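Long-range contacts in phosphoacetylglucosamine mutase (Aspergillus lentulus, PDB 5OAW), which interconverts N-acetylglucosamine 6-phosphate and N-acetylglucosamine 1-phosphate, as a magnesium-dependent phosphomutase of the phosphohexomutase family: residues A[289-294]-A[301-306]; A[306-311]-A[450-455]; A[461-466]-A[513-518]; A[468-473]-A[481-486]. All coordinates share one frame; numbering follows the deposited sequence.

Interaction 1 (A[289-294]-A[301-306]); sequences RILYYF and FRLLDG. Unlike the reference sequence in segment 289-294: Leu291 (reference Val).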
# COMPACT_ATOMS: atom_id res chain seq x y z
N ARG A 289 -2.50 -4.73 1.49
CA ARG A 289 -3.43 -4.73 0.34
C ARG A 289 -4.65 -5.55 0.69
O ARG A 289 -4.54 -6.68 1.19
CB ARG A 289 -2.79 -5.30 -0.92
CG ARG A 289 -1.76 -4.41 -1.58
CD ARG A 289 -0.85 -5.21 -2.48
NE ARG A 289 -1.64 -5.87 -3.51
CZ ARG A 289 -1.14 -6.50 -4.57
NH1 ARG A 289 0.16 -6.55 -4.78
NH2 ARG A 289 -1.98 -7.05 -5.44
N ILE A 290 -5.81 -5.00 0.40
CA ILE A 290 -7.06 -5.70 0.60
C ILE A 290 -7.99 -5.47 -0.60
O ILE A 290 -7.95 -4.41 -1.24
CB ILE A 290 -7.76 -5.29 1.92
CG1 ILE A 290 -9.00 -6.17 2.18
CG2 ILE A 290 -8.10 -3.79 1.92
CD1 ILE A 290 -9.65 -5.96 3.53
N LEU A 291 -8.79 -6.48 -0.92
CA LEU A 291 -9.99 -6.30 -1.74
C LEU A 291 -11.13 -7.18 -1.34
O LEU A 291 -10.96 -8.24 -0.80
CB LEU A 291 -9.72 -6.49 -3.23
CG LEU A 291 -8.53 -7.35 -3.52
CD1 LEU A 291 -8.94 -8.80 -3.75
CD2 LEU A 291 -7.88 -6.68 -4.72
N TYR A 292 -12.32 -6.69 -1.62
CA TYR A 292 -13.53 -7.40 -1.33
C TYR A 292 -14.02 -8.14 -2.57
O TYR A 292 -13.61 -7.84 -3.69
CB TYR A 292 -14.57 -6.42 -0.80
CG TYR A 292 -14.45 -6.18 0.68
CD1 TYR A 292 -13.31 -5.54 1.24
CD2 TYR A 292 -15.47 -6.56 1.54
CE1 TYR A 292 -13.22 -5.32 2.62
CE2 TYR A 292 -15.39 -6.35 2.91
CZ TYR A 292 -14.27 -5.74 3.45
OH TYR A 292 -14.24 -5.54 4.81
N TYR A 293 -14.85 -9.15 -2.33
CA TYR A 293 -15.49 -9.94 -3.36
C TYR A 293 -16.66 -10.72 -2.81
O TYR A 293 -16.76 -10.94 -1.61
CB TYR A 293 -14.50 -10.85 -4.09
CG TYR A 293 -13.64 -11.72 -3.21
CD1 TYR A 293 -14.03 -13.02 -2.88
CD2 TYR A 293 -12.41 -11.25 -2.74
CE1 TYR A 293 -13.21 -13.82 -2.10
CE2 TYR A 293 -11.59 -12.04 -1.95
CZ TYR A 293 -11.99 -13.32 -1.63
OH TYR A 293 -11.19 -14.10 -0.85
N PHE A 294 -17.57 -11.12 -3.69
CA PHE A 294 -18.72 -11.94 -3.31
C PHE A 294 -19.26 -12.71 -4.51
O PHE A 294 -18.96 -12.36 -5.65
CB PHE A 294 -19.82 -11.12 -2.61
CG PHE A 294 -20.66 -10.27 -3.53
CD1 PHE A 294 -21.96 -10.66 -3.86
CD2 PHE A 294 -20.18 -9.06 -4.03
CE1 PHE A 294 -22.76 -9.88 -4.70
CE2 PHE A 294 -20.97 -8.26 -4.86
CZ PHE A 294 -22.26 -8.68 -5.20
N PHE A 301 -18.83 -14.65 -9.69
CA PHE A 301 -17.83 -13.95 -8.86
C PHE A 301 -17.82 -12.45 -9.13
O PHE A 301 -17.72 -12.02 -10.29
CB PHE A 301 -16.43 -14.53 -9.11
CG PHE A 301 -15.33 -13.80 -8.39
CD1 PHE A 301 -15.04 -14.10 -7.05
CD2 PHE A 301 -14.57 -12.82 -9.04
CE1 PHE A 301 -14.02 -13.43 -6.39
CE2 PHE A 301 -13.55 -12.15 -8.38
CZ PHE A 301 -13.27 -12.46 -7.05
N ARG A 302 -17.91 -11.66 -8.05
CA ARG A 302 -18.00 -10.21 -8.13
C ARG A 302 -16.91 -9.54 -7.31
O ARG A 302 -16.90 -9.65 -6.09
CB ARG A 302 -19.39 -9.76 -7.68
CG ARG A 302 -20.33 -9.40 -8.81
CD ARG A 302 -20.78 -10.61 -9.61
NE ARG A 302 -20.81 -10.29 -11.04
CZ ARG A 302 -21.83 -9.71 -11.67
NH1 ARG A 302 -22.93 -9.38 -11.02
NH2 ARG A 302 -21.73 -9.46 -12.96
N LEU A 303 -16.01 -8.83 -8.00
CA LEU A 303 -14.86 -8.19 -7.38
C LEU A 303 -15.16 -6.74 -7.01
O LEU A 303 -15.74 -5.97 -7.80
CB LEU A 303 -13.64 -8.23 -8.30
CG LEU A 303 -12.30 -7.74 -7.71
CD1 LEU A 303 -11.74 -8.72 -6.67
CD2 LEU A 303 -11.28 -7.47 -8.80
N LEU A 304 -14.74 -6.39 -5.79
CA LEU A 304 -14.82 -5.04 -5.28
C LEU A 304 -13.42 -4.65 -4.86
O LEU A 304 -13.01 -4.87 -3.70
CB LEU A 304 -15.81 -4.96 -4.11
CG LEU A 304 -17.26 -5.30 -4.44
CD1 LEU A 304 -17.95 -6.02 -3.29
CD2 LEU A 304 -18.00 -4.03 -4.85
N ASP A 305 -12.67 -4.12 -5.82
CA ASP A 305 -11.23 -3.89 -5.68
C ASP A 305 -10.92 -2.55 -5.01
O ASP A 305 -11.82 -1.91 -4.47
CB ASP A 305 -10.49 -4.10 -7.02
CG ASP A 305 -10.82 -3.03 -8.10
OD1 ASP A 305 -11.50 -2.02 -7.81
OD2 ASP A 305 -10.36 -3.21 -9.26
N GLY A 306 -9.65 -2.14 -5.03
CA GLY A 306 -9.21 -0.87 -4.43
C GLY A 306 -9.95 0.37 -4.89
O GLY A 306 -10.30 1.23 -4.09
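Tyr292 and Leu304 face each other as a hydrogen-bonded pair, and Phe294 and Arg302 form a second such pair further along this antiparallel hairpin. Tyr292 N donates to Leu304 O at 2.8 Å, and Leu304 N returns a bond to Tyr292 O. Phe294 N and Arg302 N bind each other's carbonyls in the same way; the shorter bond runs from Arg302 N to Phe294 O at 2.7 Å. Between these pairs, Tyr293 CA lies 3.1 Å from Arg302 O in a CA-H...O contact.

The side chains of Tyr292, Phe294, Arg302 and Leu304 share one face of the sheet. Phe294 CG sits between its backbone N and carbonyl carbon (chi1 76°), which swings the ring across to the partner strand. Arg302 CB lies over one face of that ring, 3.9 Å from its centroid, in a CH-pi contact. Leu304 CD1 meets the ring edge, 3.8 Å from Phe294 CD2. On the opposite face of the sheet, which carries Tyr293 and Leu303, Tyr293 CB is touched by Phe301 CE1 at 3.5 Å, and the two rings meet obliquely with planes 39° apart.

Polar ends are held further out. Tyr292 OH bonds Glu436, Tyr293 OH bonds Ser282, and Arg302 forms a salt bridge with Asp296. Strand 301-304 is an edge strand of a five-stranded mixed sheet, and strand 290-295 joins it to strand 279-283. Helix 428-441 packs on Ile290 and Tyr292, while helix 259-265 covers Leu291, Tyr293 and Phe301.

Interaction 2 (A[306-311]-A[450-455]); sequences GDRIAT and LATYTD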
# COMPACT_ATOMS: atom_id res chain seq x y z
N GLY A 306 -9.65 -2.14 -5.03
CA GLY A 306 -9.21 -0.87 -4.43
C GLY A 306 -9.95 0.37 -4.89
O GLY A 306 -10.30 1.23 -4.09
N ASP A 307 -10.20 0.47 -6.20
CA ASP A 307 -10.95 1.58 -6.75
C ASP A 307 -12.39 1.63 -6.28
O ASP A 307 -12.97 2.70 -6.14
CB ASP A 307 -10.85 1.59 -8.26
CG ASP A 307 -9.53 2.16 -8.72
OD1 ASP A 307 -9.23 3.32 -8.34
OD2 ASP A 307 -8.78 1.45 -9.45
N ARG A 308 -12.93 0.45 -5.99
CA ARG A 308 -14.25 0.30 -5.41
C ARG A 308 -14.29 0.66 -3.91
O ARG A 308 -15.27 1.22 -3.40
CB ARG A 308 -14.72 -1.13 -5.66
CG ARG A 308 -16.16 -1.24 -6.05
CD ARG A 308 -16.37 -1.17 -7.55
NE ARG A 308 -17.68 -0.57 -7.75
CZ ARG A 308 -18.51 -0.82 -8.76
NH1 ARG A 308 -18.21 -1.67 -9.73
NH2 ARG A 308 -19.67 -0.19 -8.77
N ILE A 309 -13.21 0.34 -3.20
CA ILE A 309 -13.03 0.79 -1.81
C ILE A 309 -12.85 2.31 -1.77
O ILE A 309 -13.42 2.99 -0.89
CB ILE A 309 -11.85 0.07 -1.11
CG1 ILE A 309 -12.11 -1.45 -1.03
CG2 ILE A 309 -11.63 0.63 0.29
CD1 ILE A 309 -10.86 -2.30 -0.85
N ALA A 310 -12.07 2.84 -2.71
CA ALA A 310 -11.87 4.28 -2.87
C ALA A 310 -13.19 5.04 -2.99
O ALA A 310 -13.39 6.01 -2.29
CB ALA A 310 -10.97 4.58 -4.06
N THR A 311 -14.09 4.56 -3.84
CA THR A 311 -15.37 5.24 -4.07
C THR A 311 -16.31 5.08 -2.88
O THR A 311 -17.02 6.02 -2.53
CB THR A 311 -16.08 4.84 -5.38
OG1 THR A 311 -16.22 3.41 -5.45
CG2 THR A 311 -15.29 5.32 -6.59
N LEU A 450 -21.79 -2.78 -4.97
CA LEU A 450 -21.58 -2.99 -6.41
C LEU A 450 -22.53 -2.17 -7.32
O LEU A 450 -22.09 -1.63 -8.34
CB LEU A 450 -21.78 -4.47 -6.74
CG LEU A 450 -20.92 -5.28 -7.71
CD1 LEU A 450 -21.90 -6.12 -8.52
CD2 LEU A 450 -19.99 -4.48 -8.63
N ALA A 451 -23.81 -2.07 -6.93
CA ALA A 451 -24.86 -1.38 -7.71
C ALA A 451 -24.70 0.14 -7.79
O ALA A 451 -25.37 0.80 -8.60
CB ALA A 451 -26.24 -1.75 -7.16
N THR A 452 -23.81 0.69 -6.97
CA THR A 452 -23.54 2.12 -6.87
C THR A 452 -23.11 2.80 -8.21
O THR A 452 -23.31 4.00 -8.40
CB THR A 452 -22.53 2.37 -5.72
OG1 THR A 452 -22.71 3.66 -5.15
CG2 THR A 452 -21.08 2.18 -6.17
N TYR A 453 -22.51 2.01 -9.11
CA TYR A 453 -22.23 2.37 -10.50
C TYR A 453 -21.79 1.10 -11.24
O TYR A 453 -21.45 0.10 -10.63
CB TYR A 453 -21.17 3.48 -10.63
CG TYR A 453 -19.79 3.18 -10.04
CD1 TYR A 453 -18.80 2.52 -10.80
CD2 TYR A 453 -19.45 3.58 -8.74
CE1 TYR A 453 -17.54 2.26 -10.27
CE2 TYR A 453 -18.19 3.33 -8.20
CZ TYR A 453 -17.23 2.67 -8.96
OH TYR A 453 -15.99 2.42 -8.43
N THR A 454 -21.79 1.15 -12.57
CA THR A 454 -21.36 -0.00 -13.35
C THR A 454 -20.03 0.30 -14.01
O THR A 454 -19.88 1.34 -14.65
CB THR A 454 -22.42 -0.37 -14.41
OG1 THR A 454 -23.70 -0.37 -13.79
CG2 THR A 454 -22.13 -1.75 -15.03
N ASP A 455 -19.06 -0.59 -13.81
CA ASP A 455 -17.75 -0.46 -14.44
C ASP A 455 -17.90 -0.60 -15.95
O ASP A 455 -18.68 -1.43 -16.42
CB ASP A 455 -16.79 -1.55 -13.96
CG ASP A 455 -16.10 -1.20 -12.67
OD1 ASP A 455 -16.07 -0.02 -12.26
OD2 ASP A 455 -15.55 -2.14 -12.06
O HOH W 1 -19.65 -2.93 -12.43
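Arg308 NH2 donates to Tyr453 O at 2.6 Å, with an N-H...O angle of 154°. The acceptor lies close to the guanidinium plane, but the donor stands above the carbonyl plane. The same guanidinium lies flat on the Tyr453 ring. Its CZ is 3.8 Å from the ring centroid and the planes are 13° apart, a stacked cation-pi contact. Tyr453 thus grips Arg308 through both its carbonyl and its ring, which limits rotation of the guanidinium.

Leu450 CD2 covers the opposite face, 3.5 Å from Arg308 NH1. Thr452 CG2 comes to the guanidinium edge. A bend at chi2 (90°) turns the arginine chain from the helix into this slot. Arg308 NH1 also makes a salt bridge with Asp455 OD2 at 3.6 Å. A water accepts from Asp455 N and, weakly, from Arg308 NH1. One helical turn on, Thr311 OG1 and Tyr453 OH share a hydrogen bond of 3.1 Å in the plane of the tyrosine ring.

A type I turn from Leu450 to Tyr453 follows directly on the end of helix 446-450. The contact ties this loop, which leads to strand 458-463 of the C-terminal sheet, to the start of helix 306-323 in domain III. Helix 342-351 borders it, with Tyr347 against both Thr311 and Tyr453.

Interaction 3 (A[461-466]-A[513-518]); sequences VRVEVA and VRVYAE. With 16G (2-acetamido-2-deoxy-6-O-phosphono-alpha-D-glucopyranose), chain D.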
# COMPACT_ATOMS: atom_id res chain seq x y z
N VAL A 461 -3.52 -5.84 -20.79
CA VAL A 461 -2.67 -6.76 -21.52
C VAL A 461 -1.21 -6.43 -21.26
O VAL A 461 -0.85 -5.27 -21.03
CB VAL A 461 -3.13 -6.99 -23.03
CG1 VAL A 461 -3.92 -5.81 -23.63
CG2 VAL A 461 -2.01 -7.46 -23.97
N ARG A 462 -0.40 -7.47 -21.22
CA ARG A 462 1.02 -7.39 -20.97
C ARG A 462 1.66 -7.56 -22.33
O ARG A 462 1.44 -8.56 -22.98
CB ARG A 462 1.45 -8.50 -19.99
CG ARG A 462 2.95 -8.61 -19.75
CD ARG A 462 3.34 -9.91 -19.05
NE ARG A 462 4.73 -9.90 -18.54
CZ ARG A 462 5.83 -10.14 -19.26
NH1 ARG A 462 5.76 -10.42 -20.56
NH2 ARG A 462 7.01 -10.10 -18.68
N VAL A 463 2.45 -6.59 -22.76
CA VAL A 463 2.98 -6.60 -24.12
C VAL A 463 4.49 -6.61 -24.08
O VAL A 463 5.14 -5.58 -23.88
CB VAL A 463 2.45 -5.42 -24.99
CG1 VAL A 463 2.91 -5.57 -26.44
CG2 VAL A 463 0.93 -5.32 -24.93
N GLU A 464 5.06 -7.79 -24.28
CA GLU A 464 6.50 -7.94 -24.33
C GLU A 464 7.04 -7.26 -25.58
O GLU A 464 6.57 -7.51 -26.69
CB GLU A 464 6.88 -9.41 -24.31
CG GLU A 464 8.20 -9.73 -23.63
CD GLU A 464 8.44 -11.22 -23.52
OE1 GLU A 464 8.52 -11.74 -22.39
OE2 GLU A 464 8.51 -11.89 -24.58
N VAL A 465 7.97 -6.35 -25.34
CA VAL A 465 8.76 -5.70 -26.38
C VAL A 465 10.23 -5.82 -25.97
O VAL A 465 10.54 -6.23 -24.85
CB VAL A 465 8.41 -4.20 -26.53
CG1 VAL A 465 6.94 -4.00 -26.88
CG2 VAL A 465 8.77 -3.41 -25.28
N ALA A 466 11.13 -5.48 -26.88
CA ALA A 466 12.50 -5.19 -26.51
C ALA A 466 12.92 -3.98 -27.33
O ALA A 466 12.92 -4.04 -28.56
CB ALA A 466 13.41 -6.40 -26.76
N VAL A 513 5.58 -3.48 -21.90
CA VAL A 513 4.62 -2.37 -21.78
C VAL A 513 3.23 -2.92 -21.46
O VAL A 513 2.87 -4.01 -21.91
CB VAL A 513 4.67 -1.28 -22.93
CG1 VAL A 513 5.71 -1.56 -24.01
CG2 VAL A 513 3.29 -0.98 -23.53
N ARG A 514 2.50 -2.18 -20.65
CA ARG A 514 1.14 -2.53 -20.31
C ARG A 514 0.19 -1.68 -21.12
O ARG A 514 0.38 -0.46 -21.23
CB ARG A 514 0.86 -2.28 -18.84
CG ARG A 514 1.78 -2.97 -17.86
CD ARG A 514 1.09 -2.97 -16.50
NE ARG A 514 1.94 -3.48 -15.43
CZ ARG A 514 2.22 -4.76 -15.22
NH1 ARG A 514 1.75 -5.72 -16.02
NH2 ARG A 514 3.01 -5.09 -14.21
N VAL A 515 -0.85 -2.34 -21.66
CA VAL A 515 -1.98 -1.70 -22.32
C VAL A 515 -3.21 -1.91 -21.46
O VAL A 515 -3.52 -3.04 -21.05
CB VAL A 515 -2.23 -2.33 -23.71
CG1 VAL A 515 -3.47 -1.74 -24.38
CG2 VAL A 515 -1.00 -2.20 -24.60
N TYR A 516 -3.91 -0.82 -21.19
CA TYR A 516 -5.24 -0.90 -20.61
C TYR A 516 -6.22 -0.30 -21.59
O TYR A 516 -5.91 0.70 -22.24
CB TYR A 516 -5.29 -0.14 -19.28
CG TYR A 516 -6.68 0.06 -18.71
CD1 TYR A 516 -7.22 -0.87 -17.82
CD2 TYR A 516 -7.44 1.18 -19.04
CE1 TYR A 516 -8.49 -0.68 -17.28
CE2 TYR A 516 -8.72 1.37 -18.52
CZ TYR A 516 -9.23 0.43 -17.64
OH TYR A 516 -10.49 0.60 -17.12
N ALA A 517 -7.40 -0.91 -21.69
CA ALA A 517 -8.49 -0.34 -22.47
C ALA A 517 -9.84 -0.59 -21.83
O ALA A 517 -10.07 -1.62 -21.20
CB ALA A 517 -8.47 -0.87 -23.89
N GLU A 518 -10.73 0.36 -22.02
CA GLU A 518 -12.11 0.24 -21.57
C GLU A 518 -13.01 0.82 -22.65
O GLU A 518 -12.61 1.74 -23.39
CB GLU A 518 -12.34 0.96 -20.21
CG GLU A 518 -12.17 2.48 -20.24
CD GLU A 518 -12.18 3.16 -18.87
OE1 GLU A 518 -11.94 2.51 -17.83
OE2 GLU A 518 -12.40 4.38 -18.84
C1 16G D . 4.78 -0.91 -7.63
C2 16G D . 4.09 0.23 -6.83
C3 16G D . 2.58 0.29 -7.09
C4 16G D . 2.27 0.24 -8.59
C5 16G D . 2.96 -0.92 -9.30
C6 16G D . 2.80 -0.72 -10.78
C7 16G D . 4.90 0.99 -4.63
C8 16G D . 5.16 0.57 -3.17
N2 16G D . 4.37 0.04 -5.40
O1 16G D . 4.49 -2.18 -7.06
O3 16G D . 2.07 1.52 -6.59
O4 16G D . 0.88 0.13 -8.75
O5 16G D . 4.41 -0.95 -9.05
O6 16G D . 3.52 -1.72 -11.46
O7 16G D . 5.13 2.14 -5.03
P 16G D . 3.93 -1.49 -12.96
O1P 16G D . 4.61 -2.85 -13.37
O2P 16G D . 2.51 -1.41 -13.76
O3P 16G D . 4.84 -0.32 -13.20
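Val461 and Val515 form a hydrogen-bonded pair in the three-stranded antiparallel sheet of the C-terminal phosphohexomutase domain, where strand 513-518 is central. Val463 and Val513 form the next such pair. Each pair has two backbone bonds, including Val461 N to Val515 O at 2.8 Å and Val463 N to Val513 O at 2.7 Å.

The four valines form a two-by-two patch of branched bumps on one face. Val461 and Val515 lie side by side and point the same way, with Val461 CG1 against Val515 CB. Val463 reaches diagonally: its CG2 meets Val515 CG2 at 3.7 Å. With CG1 trans to the backbone N (chi1 -174°), CG2 is the methyl turned to Val515. Two residues after Val463, Val465 crosses Val513 at about a right angle. Its CG2 sits 3.8 Å from Val513 CG1. Helix 522-539 covers this apolar face, with Val536 against both Val463 and Val513 and Val532 against Val515.

The other face carries Arg462 and Arg514 as a non-hydrogen-bonded pair. Arg462 is held by a salt bridge to Glu510. Arg514 runs extended from CG to NE and delivers its guanidinium to the phosphate of the bound sugar; Ser507, Thr509 and Arg505 also hydrogen-bond this ligand. The phosphorus lies in the guanidinium plane, at its edge. Arg514 NE donates to O2P of 16G at 2.7 Å and Arg514 NH2 to O1P of 16G at 2.9 Å.

Interaction 4 (A[468-473]-A[481-486]); sequences RSIFKA and ESPPGL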
# COMPACT_ATOMS: atom_id res chain seq x y z
N ARG A 468 11.57 -1.66 -23.64
CA ARG A 468 10.46 -0.83 -23.17
C ARG A 468 10.82 0.63 -22.83
O ARG A 468 9.92 1.46 -22.69
CB ARG A 468 9.76 -1.51 -21.99
CG ARG A 468 10.58 -1.56 -20.71
CD ARG A 468 9.95 -2.55 -19.74
NE ARG A 468 10.35 -2.34 -18.35
CZ ARG A 468 11.52 -2.70 -17.83
NH1 ARG A 468 12.46 -3.27 -18.58
NH2 ARG A 468 11.76 -2.48 -16.55
N SER A 469 12.12 0.92 -22.72
CA SER A 469 12.62 2.26 -22.37
C SER A 469 12.29 3.35 -23.39
O SER A 469 12.32 4.54 -23.05
CB SER A 469 14.13 2.22 -22.12
OG SER A 469 14.83 2.12 -23.34
N ILE A 470 11.97 2.95 -24.63
CA ILE A 470 11.51 3.90 -25.66
C ILE A 470 10.08 4.42 -25.41
O ILE A 470 9.65 5.40 -26.02
CB ILE A 470 11.68 3.34 -27.10
CG1 ILE A 470 10.64 2.25 -27.42
CG2 ILE A 470 13.12 2.88 -27.33
CD1 ILE A 470 10.50 1.88 -28.89
N PHE A 471 9.35 3.75 -24.52
CA PHE A 471 8.00 4.15 -24.12
C PHE A 471 8.09 5.11 -22.92
O PHE A 471 8.29 4.69 -21.76
CB PHE A 471 7.12 2.92 -23.83
CG PHE A 471 6.84 2.07 -25.05
CD1 PHE A 471 7.80 1.15 -25.52
CD2 PHE A 471 5.62 2.16 -25.71
CE1 PHE A 471 7.56 0.37 -26.65
CE2 PHE A 471 5.36 1.37 -26.83
CZ PHE A 471 6.33 0.48 -27.30
N LYS A 472 7.98 6.40 -23.25
CA LYS A 472 8.21 7.48 -22.31
C LYS A 472 6.88 8.20 -22.22
O LYS A 472 6.37 8.68 -23.23
CB LYS A 472 9.30 8.42 -22.84
CG LYS A 472 10.67 7.79 -23.09
CD LYS A 472 11.76 8.28 -22.12
CE LYS A 472 11.72 7.64 -20.72
NZ LYS A 472 12.47 6.35 -20.60
N ALA A 473 6.30 8.27 -21.03
CA ALA A 473 4.96 8.86 -20.88
C ALA A 473 4.91 10.15 -20.04
O ALA A 473 5.87 10.48 -19.33
CB ALA A 473 3.97 7.82 -20.35
N GLU A 481 4.89 10.38 -25.16
CA GLU A 481 5.70 11.29 -25.97
C GLU A 481 6.56 10.47 -26.95
O GLU A 481 6.84 10.92 -28.05
CB GLU A 481 6.55 12.27 -25.12
CG GLU A 481 7.82 11.71 -24.48
CD GLU A 481 8.54 12.68 -23.54
OE1 GLU A 481 9.78 12.82 -23.66
OE2 GLU A 481 7.88 13.31 -22.67
N SER A 482 6.93 9.26 -26.54
CA SER A 482 7.81 8.39 -27.32
C SER A 482 7.32 6.93 -27.19
O SER A 482 6.88 6.57 -26.09
CB SER A 482 9.23 8.55 -26.80
OG SER A 482 10.12 7.65 -27.42
N PRO A 483 7.37 6.09 -28.24
CA PRO A 483 7.88 6.40 -29.61
C PRO A 483 6.95 7.28 -30.44
O PRO A 483 5.73 7.27 -30.21
CB PRO A 483 7.97 5.02 -30.26
CG PRO A 483 6.90 4.23 -29.59
CD PRO A 483 6.92 4.68 -28.15
N PRO A 484 7.51 8.01 -31.44
CA PRO A 484 6.72 8.98 -32.19
C PRO A 484 5.56 8.32 -32.95
O PRO A 484 5.72 7.22 -33.49
CB PRO A 484 7.73 9.59 -33.18
CG PRO A 484 9.08 9.16 -32.69
CD PRO A 484 8.85 7.85 -32.03
N GLY A 485 4.39 8.97 -32.95
CA GLY A 485 3.23 8.47 -33.69
C GLY A 485 2.29 7.51 -32.97
O GLY A 485 1.12 7.41 -33.35
N LEU A 486 2.79 6.82 -31.94
CA LEU A 486 2.00 5.79 -31.24
C LEU A 486 0.76 6.34 -30.52
O LEU A 486 -0.34 5.77 -30.66
CB LEU A 486 2.86 4.99 -30.26
CG LEU A 486 2.66 3.47 -30.05
CD1 LEU A 486 2.90 3.18 -28.58
CD2 LEU A 486 1.32 2.86 -30.50
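Phe471 meets Pro483 and Leu486 at the apolar centre of this contact. Pro483 CD lies over one face of the ring, 4.0 Å from its centroid, in a CH-pi contact. It is offset toward the rim, nearest to Phe471 CD2. Leu486 CD1 approaches the ring edge, 3.5 Å from Phe471 CE2. The Ser482-Pro483 peptide is cis, at the point where the chain leaves the strand.

Beyond the ring, Phe471 CA makes a CA-H...O contact of 3.3 Å with Ser482 O. The same carbonyl accepts Lys472 N at 3.1 Å. Lys472 O receives Glu481 N at 3.0 Å and Ser482 N in a weaker bond. Two residues, Glu481 and Ser482, thus stand opposite the single Lys472, which defines a classic bulge. Ser482 OG stands trans to its own backbone N (chi1 175°), which directs it to Ile470 O. That bond is 2.7 Å long and lies in the carbonyl plane. At the outer edge the lysine chain bends back, and Lys472 NZ donates to Ser469 O at 3.0 Å.

Strands 472-474 and 479-482 form a small hairpin of the C-terminal domain. A type II turn from Pro483 to Leu486 then leads into helix 486-495. Helix 522-539 packs alongside, with Val536 on Phe471 and Ala539 on both Pro483 and Leu486.

Along the chain the four contacts follow the order of their numbers, except that interaction 4 falls within the span between the two segments of interaction 3. Interactions 1 and 2 have centres about 10 Å apart and share Gly306, where strand 301-304 gives way to helix 306-323. Leu450 of interaction 2 packs against Arg302 and Phe294 of interaction 1. Interactions 3 and 4 belong to the C-terminal domain, with centres about 13 Å apart. Phe471 touches Val513 and Val465, so the small hairpin and the phosphate-binding sheet share one apolar layer under helix 522-539. Interactions 1 and 3 do not touch; their nearest atoms are about 9 Å apart. Of the four, interaction 3 reaches the bound sugar phosphate directly, through Arg514.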